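Local coordinates for putative prolyl-tRNA synthetase (PDB 5XIL), which probably charges tRNA(Pro) with L-proline at the expense of ATP, releasing AMP and diphosphate, this chain carrying its class II catalytic core, anticodon-binding domain and C-terminal zinc-containing domain, at residues 164-167 against 168-172; 262-265 against 266-270. All blocks are in the same frame, centred on the assembly; numbering follows the deposited sequence.

Contact 1. Residues 164-167 against 168-172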
ATOM      1  N   ALA A 164     -22.409  -2.476  -1.671  1.00 13.69           N
ATOM      2  CA  ALA A 164     -23.851  -2.437  -1.905  1.00 14.59           C
ATOM      3  C   ALA A 164     -24.137  -3.502  -2.930  1.00 15.44           C
ATOM      4  O   ALA A 164     -23.496  -3.525  -4.007  1.00 14.53           O
ATOM      5  CB  ALA A 164     -24.231  -1.085  -2.475  1.00 15.13           C
ATOM      6  N   TRP A 165     -25.080  -4.368  -2.623  1.00 14.96           N
ATOM      7  CA  TRP A 165     -25.422  -5.502  -3.452  1.00 16.17           C
ATOM      8  C   TRP A 165     -26.943  -5.440  -3.795  1.00 17.29           C
ATOM      9  O   TRP A 165     -27.706  -4.913  -3.033  1.00 16.23           O
ATOM     10  CB  TRP A 165     -25.191  -6.804  -2.695  1.00 17.91           C
ATOM     11  CG  TRP A 165     -23.782  -7.078  -2.322  1.00 17.84           C
ATOM     12  CD1 TRP A 165     -23.091  -6.595  -1.243  1.00 18.50           C
ATOM     13  CD2 TRP A 165     -22.878  -7.905  -3.055  1.00 19.84           C
ATOM     14  NE1 TRP A 165     -21.789  -7.095  -1.278  1.00 18.17           N
ATOM     15  CE2 TRP A 165     -21.641  -7.899  -2.368  1.00 18.34           C
ATOM     16  CE3 TRP A 165     -23.007  -8.684  -4.209  1.00 19.18           C
ATOM     17  CZ2 TRP A 165     -20.531  -8.670  -2.803  1.00 20.33           C
ATOM     18  CZ3 TRP A 165     -21.893  -9.388  -4.676  1.00 20.90           C
ATOM     19  CH2 TRP A 165     -20.668  -9.361  -3.975  1.00 22.37           C
ATOM     20  N   ALA A 166     -27.333  -6.124  -4.853  1.00 19.18           N
ATOM     21  CA  ALA A 166     -28.752  -6.320  -5.227  1.00 21.45           C
ATOM     22  C   ALA A 166     -29.561  -7.183  -4.252  1.00 20.75           C
ATOM     23  O   ALA A 166     -30.696  -6.812  -3.937  1.00 23.33           O
ATOM     24  CB  ALA A 166     -28.856  -6.867  -6.679  1.00 21.32           C
ATOM     25  N   LYS A 167     -28.975  -8.285  -3.765  1.00 22.02           N
ATOM     26  CA  LYS A 167     -29.647  -9.227  -2.867  0.57 23.16           C
ATOM     27  C   LYS A 167     -29.050  -9.281  -1.463  1.00 20.56           C
ATOM     28  O   LYS A 167     -27.859  -9.176  -1.279  1.00 18.48           O
ATOM     29  CB  LYS A 167     -29.635 -10.674  -3.399  0.57 26.46           C
ATOM     30  CG  LYS A 167     -30.260 -10.889  -4.775  0.57 31.85           C
ATOM     31  CD  LYS A 167     -30.851 -12.298  -4.934  0.57 35.26           C
ATOM     32  CE  LYS A 167     -29.908 -13.426  -4.546  0.57 36.42           C
ATOM     33  NZ  LYS A 167     -28.787 -13.583  -5.516  0.57 37.68           N
ATOM     34  N   ALA A 168     -29.904  -9.570  -0.498  1.00 19.43           N
ATOM     35  CA  ALA A 168     -29.501  -9.718   0.897  1.00 21.59           C
ATOM     36  C   ALA A 168     -28.490 -10.824   1.102  1.00 22.17           C
ATOM     37  O   ALA A 168     -27.571 -10.704   1.890  1.00 16.90           O
ATOM     38  CB  ALA A 168     -30.713 -10.007   1.754  1.00 23.48           C
ATOM     39  N   GLU A 169     -28.693 -11.940   0.416  1.00 19.97           N
ATOM     40  CA  GLU A 169     -27.795 -13.081   0.563  1.00 21.23           C
ATOM     41  C   GLU A 169     -26.356 -12.755   0.204  1.00 18.91           C
ATOM     42  O   GLU A 169     -25.398 -13.268   0.826  1.00 19.44           O
ATOM     43  CB  GLU A 169     -28.298 -14.222  -0.292  1.00 23.94           C
ATOM     44  CG  GLU A 169     -29.626 -14.749   0.238  1.00 28.01           C
ATOM     45  CD  GLU A 169     -30.872 -13.976  -0.260  1.00 31.51           C
ATOM     46  OE1 GLU A 169     -30.770 -12.938  -0.991  1.00 25.43           O
ATOM     47  OE2 GLU A 169     -31.990 -14.416   0.121  1.00 37.77           O
ATOM     48  N   GLU A 170     -26.194 -11.967  -0.841  1.00 17.59           N
ATOM     49  CA  GLU A 170     -24.907 -11.593  -1.324  1.00 18.02           C
ATOM     50  C   GLU A 170     -24.162 -10.762  -0.277  1.00 17.99           C
ATOM     51  O   GLU A 170     -22.954 -10.955  -0.040  1.00 14.56           O
ATOM     52  CB  GLU A 170     -25.048 -10.736  -2.560  1.00 21.11           C
ATOM     53  CG  GLU A 170     -25.695 -11.547  -3.720  1.00 26.20           C
ATOM     54  CD  GLU A 170     -26.048 -10.680  -4.927  1.00 28.67           C
ATOM     55  OE1 GLU A 170     -26.521  -9.486  -4.829  1.00 24.21           O
ATOM     56  OE2 GLU A 170     -25.798 -11.216  -6.007  1.00 31.21           O
ATOM     57  N   CYS A 171     -24.901  -9.809   0.271  1.00 16.13           N
ATOM     58  CA  CYS A 171     -24.373  -8.859   1.243  1.00 16.30           C
ATOM     59  C   CYS A 171     -23.933  -9.633   2.516  1.00 16.18           C
ATOM     60  O   CYS A 171     -22.797  -9.480   2.949  1.00 14.28           O
ATOM     61  CB  CYS A 171     -25.436  -7.827   1.529  1.00 15.34           C
ATOM     62  SG  CYS A 171     -24.988  -6.582   2.771  1.00 16.38           S
ATOM     63  N   ALA A 172     -24.801 -10.523   3.023  1.00 16.00           N
ATOM     64  CA  ALA A 172     -24.521 -11.341   4.208  1.00 16.21           C
ATOM     65  C   ALA A 172     -23.342 -12.239   4.023  1.00 18.41           C
ATOM     66  O   ALA A 172     -22.532 -12.429   4.964  1.00 17.54           O
ATOM     67  CB  ALA A 172     -25.711 -12.190   4.630  1.00 16.32           C
TER
HETATM   68  O   HOH W   1     -25.460  -7.429  -6.583  1.00 16.01           O
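Half of a capping box joins Lys167 to Glu170 where strand 156-165 passes through a two-residue turn into helix 168-189. Lys167 is the N-cap, and its backbone N gives a hydrogen bond of 2.9 Å to OE1 of Glu170, the third helical residue, met from above the carboxylate plane; the reciprocal side-chain bond is absent because the N-cap is a lysine. Glu170, extended beyond CG, reaches back over the turn to place OE1 there. A water donates to Glu170 OE1 and accepts from Ala166 N at 2.9 Å, fastening the carboxylate to two successive residues. Lys167 O receives weak bonds from Glu170 N and Cys171 N before Ala172 N bonds to Ala168 O.

In class II synthetases this strand is the second of the motif 2 hairpin, and Trp165 stands at its end. Its CE3 meets Glu170 CB at 3.3 Å, off-centre over one face, while Cys171 CA sits over the five-membered ring, 4.0 Å from its centroid, as a CH-pi contact. CG placed beside the backbone N (chi1 -64°) swings the ring to the helix, where Glu174 takes the hydrogen bond of NE1. Lys167 NZ, in one of two conformers, makes a long, doubtful salt bridge of 3.8 Å to Glu170 OE2.

Contact 2. Residues 262-265 against 266-270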
ATOM      1  N   TRP A 262     -16.988  -2.352   6.739  1.00 10.14           N
ATOM      2  CA  TRP A 262     -16.048  -3.170   7.462  1.00 10.30           C
ATOM      3  C   TRP A 262     -14.758  -2.445   7.573  1.00 10.25           C
ATOM      4  O   TRP A 262     -14.395  -1.767   6.635  1.00 12.09           O
ATOM      5  CB  TRP A 262     -15.922  -4.541   6.773  1.00 10.89           C
ATOM      6  CG  TRP A 262     -16.079  -4.561   5.253  1.00 11.12           C
ATOM      7  CD1 TRP A 262     -17.264  -4.667   4.550  1.00 11.79           C
ATOM      8  CD2 TRP A 262     -15.068  -4.486   4.260  1.00 10.76           C
ATOM      9  NE1 TRP A 262     -17.049  -4.613   3.228  1.00 12.13           N
ATOM     10  CE2 TRP A 262     -15.721  -4.560   2.998  1.00 11.52           C
ATOM     11  CE3 TRP A 262     -13.665  -4.477   4.290  1.00 11.06           C
ATOM     12  CZ2 TRP A 262     -15.033  -4.573   1.791  1.00 11.46           C
ATOM     13  CZ3 TRP A 262     -12.991  -4.457   3.095  1.00 11.01           C
ATOM     14  CH2 TRP A 262     -13.680  -4.516   1.856  1.00 11.26           C
ATOM     15  N   GLY A 263     -14.092  -2.502   8.732  1.00  9.78           N
ATOM     16  CA  GLY A 263     -12.834  -1.862   8.913  1.00 10.53           C
ATOM     17  C   GLY A 263     -11.889  -2.637   9.850  1.00 10.24           C
ATOM     18  O   GLY A 263     -12.331  -3.327  10.753  1.00  9.81           O
ATOM     19  N   LEU A 264     -10.597  -2.425   9.637  1.00 11.44           N
ATOM     20  CA  LEU A 264      -9.519  -2.975  10.485  1.00 12.15           C
ATOM     21  C   LEU A 264      -8.422  -1.909  10.526  1.00 12.74           C
ATOM     22  O   LEU A 264      -8.085  -1.328   9.467  1.00 12.71           O
ATOM     23  CB  LEU A 264      -8.998  -4.275   9.883  1.00 13.15           C
ATOM     24  CG  LEU A 264      -7.852  -4.978  10.615  1.00 14.06           C
ATOM     25  CD1 LEU A 264      -8.003  -6.470  10.513  1.00 15.10           C
ATOM     26  CD2 LEU A 264      -6.507  -4.569  10.000  1.00 14.73           C
ATOM     27  N   SER A 265      -7.876  -1.637  11.707  1.00 11.70           N
ATOM     28  CA  SER A 265      -6.963  -0.519  11.915  1.00 11.22           C
ATOM     29  C   SER A 265      -5.628  -0.965  12.567  1.00 11.46           C
ATOM     30  O   SER A 265      -5.477  -2.111  12.881  1.00 11.28           O
ATOM     31  CB  SER A 265      -7.610   0.493  12.821  1.00 11.34           C
ATOM     32  OG  SER A 265      -7.594   0.103  14.190  1.00 12.51           O
ATOM     33  N   THR A 266      -4.750   0.003  12.808  1.00 12.35           N
ATOM     34  CA  THR A 266      -3.480  -0.228  13.481  1.00 12.94           C
ATOM     35  C   THR A 266      -3.643  -0.656  14.937  1.00 13.40           C
ATOM     36  O   THR A 266      -2.644  -0.980  15.611  1.00 13.31           O
ATOM     37  CB  THR A 266      -2.621   1.026  13.413  1.00 13.16           C
ATOM     38  OG1 THR A 266      -3.444   2.143  13.631  1.00 13.42           O
ATOM     39  CG2 THR A 266      -2.015   1.107  12.052  1.00 13.05           C
ATOM     40  N   ARG A 267      -4.883  -0.715  15.427  1.00 13.26           N
ATOM     41  CA  ARG A 267      -5.124  -1.423  16.649  1.00 14.08           C
ATOM     42  C   ARG A 267      -4.548  -2.867  16.626  1.00 13.49           C
ATOM     43  O   ARG A 267      -4.159  -3.409  17.686  1.00 11.71           O
ATOM     44  CB  ARG A 267      -6.609  -1.462  17.011  1.00 16.78           C
ATOM     45  CG  ARG A 267      -6.916  -2.518  18.062  1.00 20.75           C
ATOM     46  CD  ARG A 267      -8.350  -2.579  18.403  1.00 25.10           C
ATOM     47  NE  ARG A 267      -8.616  -1.379  19.161  1.00 30.32           N
ATOM     48  CZ  ARG A 267      -9.740  -1.162  19.788  1.00 31.77           C
ATOM     49  NH1 ARG A 267     -10.687  -2.073  19.738  1.00 31.10           N
ATOM     50  NH2 ARG A 267      -9.887  -0.030  20.463  1.00 35.22           N
ATOM     51  N   VAL A 268      -4.495  -3.504  15.414  1.00 11.30           N
ATOM     52  CA  VAL A 268      -3.952  -4.832  15.382  1.00 11.40           C
ATOM     53  C   VAL A 268      -2.534  -4.856  15.954  1.00 11.78           C
ATOM     54  O   VAL A 268      -2.115  -5.898  16.527  1.00 11.62           O
ATOM     55  CB  VAL A 268      -3.982  -5.491  13.964  1.00 11.51           C
ATOM     56  CG1 VAL A 268      -5.367  -5.529  13.344  1.00 10.86           C
ATOM     57  CG2 VAL A 268      -3.042  -4.784  13.050  1.00 12.25           C
ATOM     58  N   ILE A 269      -1.779  -3.783  15.792  1.00 12.23           N
ATOM     59  CA  ILE A 269      -0.406  -3.770  16.239  1.00 11.91           C
ATOM     60  C   ILE A 269      -0.379  -3.771  17.791  1.00 12.96           C
ATOM     61  O   ILE A 269       0.413  -4.458  18.407  1.00 10.98           O
ATOM     62  CB  ILE A 269       0.381  -2.535  15.688  1.00 12.24           C
ATOM     63  CG1 ILE A 269       0.403  -2.573  14.128  1.00 11.52           C
ATOM     64  CG2 ILE A 269       1.755  -2.433  16.329  1.00 13.01           C
ATOM     65  CD1 ILE A 269       0.983  -1.358  13.534  1.00 11.89           C
ATOM     66  N   GLY A 270      -1.204  -2.928  18.396  1.00 12.29           N
ATOM     67  CA  GLY A 270      -1.288  -2.889  19.860  1.00 13.82           C
ATOM     68  C   GLY A 270      -1.718  -4.250  20.443  1.00 11.79           C
ATOM     69  O   GLY A 270      -1.167  -4.702  21.442  1.00 13.02           O
TER
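Two hydrogen bonds carry the turn from Ser265 into helix 267-276, one using the side chain of the serine and one its carbonyl. Ser265 OG accepts from Arg267 N at 3.1 Å (N-H...O 160°), an ST turn that caps an early amide of the helix. The hydroxyl can do so because it sits between the backbone N and the carbonyl carbon (chi1 77°), facing the chain that follows. Ser265 O accepts from Val268 N, also at 3.1 Å and almost perfectly straight (179°), with the donor tilted from the carbonyl plane. One residue later Ile269 N bonds to Thr266 O, so the helical winding is under way immediately after the strand ends.

A strand running straight into a helix with an arginine at its start is the layout of motif 3 in class II synthetases, and Arg267 holds that place here. Of its side chain, only CB stays by the turn, 3.4 Å from Ser265 OG; the chain then leads away, bending at chi3, and its guanidinium donates through NH1 to Gln226 O and through NH2 to Ile151 O.

The apolar part is a single pair. Val268 CG1 comes up against the branched end of Leu264, 3.7 Å from CD2 and equally near CG, the two side chains meeting at about a right angle. Both methyls of Val268 also lie on the same side of Ser265 O, CG1 at 3.5 Å and CG2 at 3.6 Å. Tyr182 and Tyr186 of helix 168-189 continue this buried layer, touching Leu264 and Val268 respectively, while Trp46 of helix 40-60 packs on Leu264 and Thr266.

How the contacts relate
Both contacts illustrate one principle of chain building, a strand passing through a turn of one or two residues into a helix, and both lie in the class II core. Contact 1 comes first along the chain, contact 2 nearly a hundred residues later. Their centres are 25 Å apart and their nearest atoms about 7 Å, with no touch. Strands 156-165 and 253-265 are antiparallel neighbours, so the helices start from opposite ends of the strand pair: contact 1 near the protein surface, contact 2 deep in the chain. Helix 168-189 starts in contact 1, and its later turns pack against Trp262, Leu264 and Val268, so the motif 2 strand leads to a helix lying against the motif 3 segment.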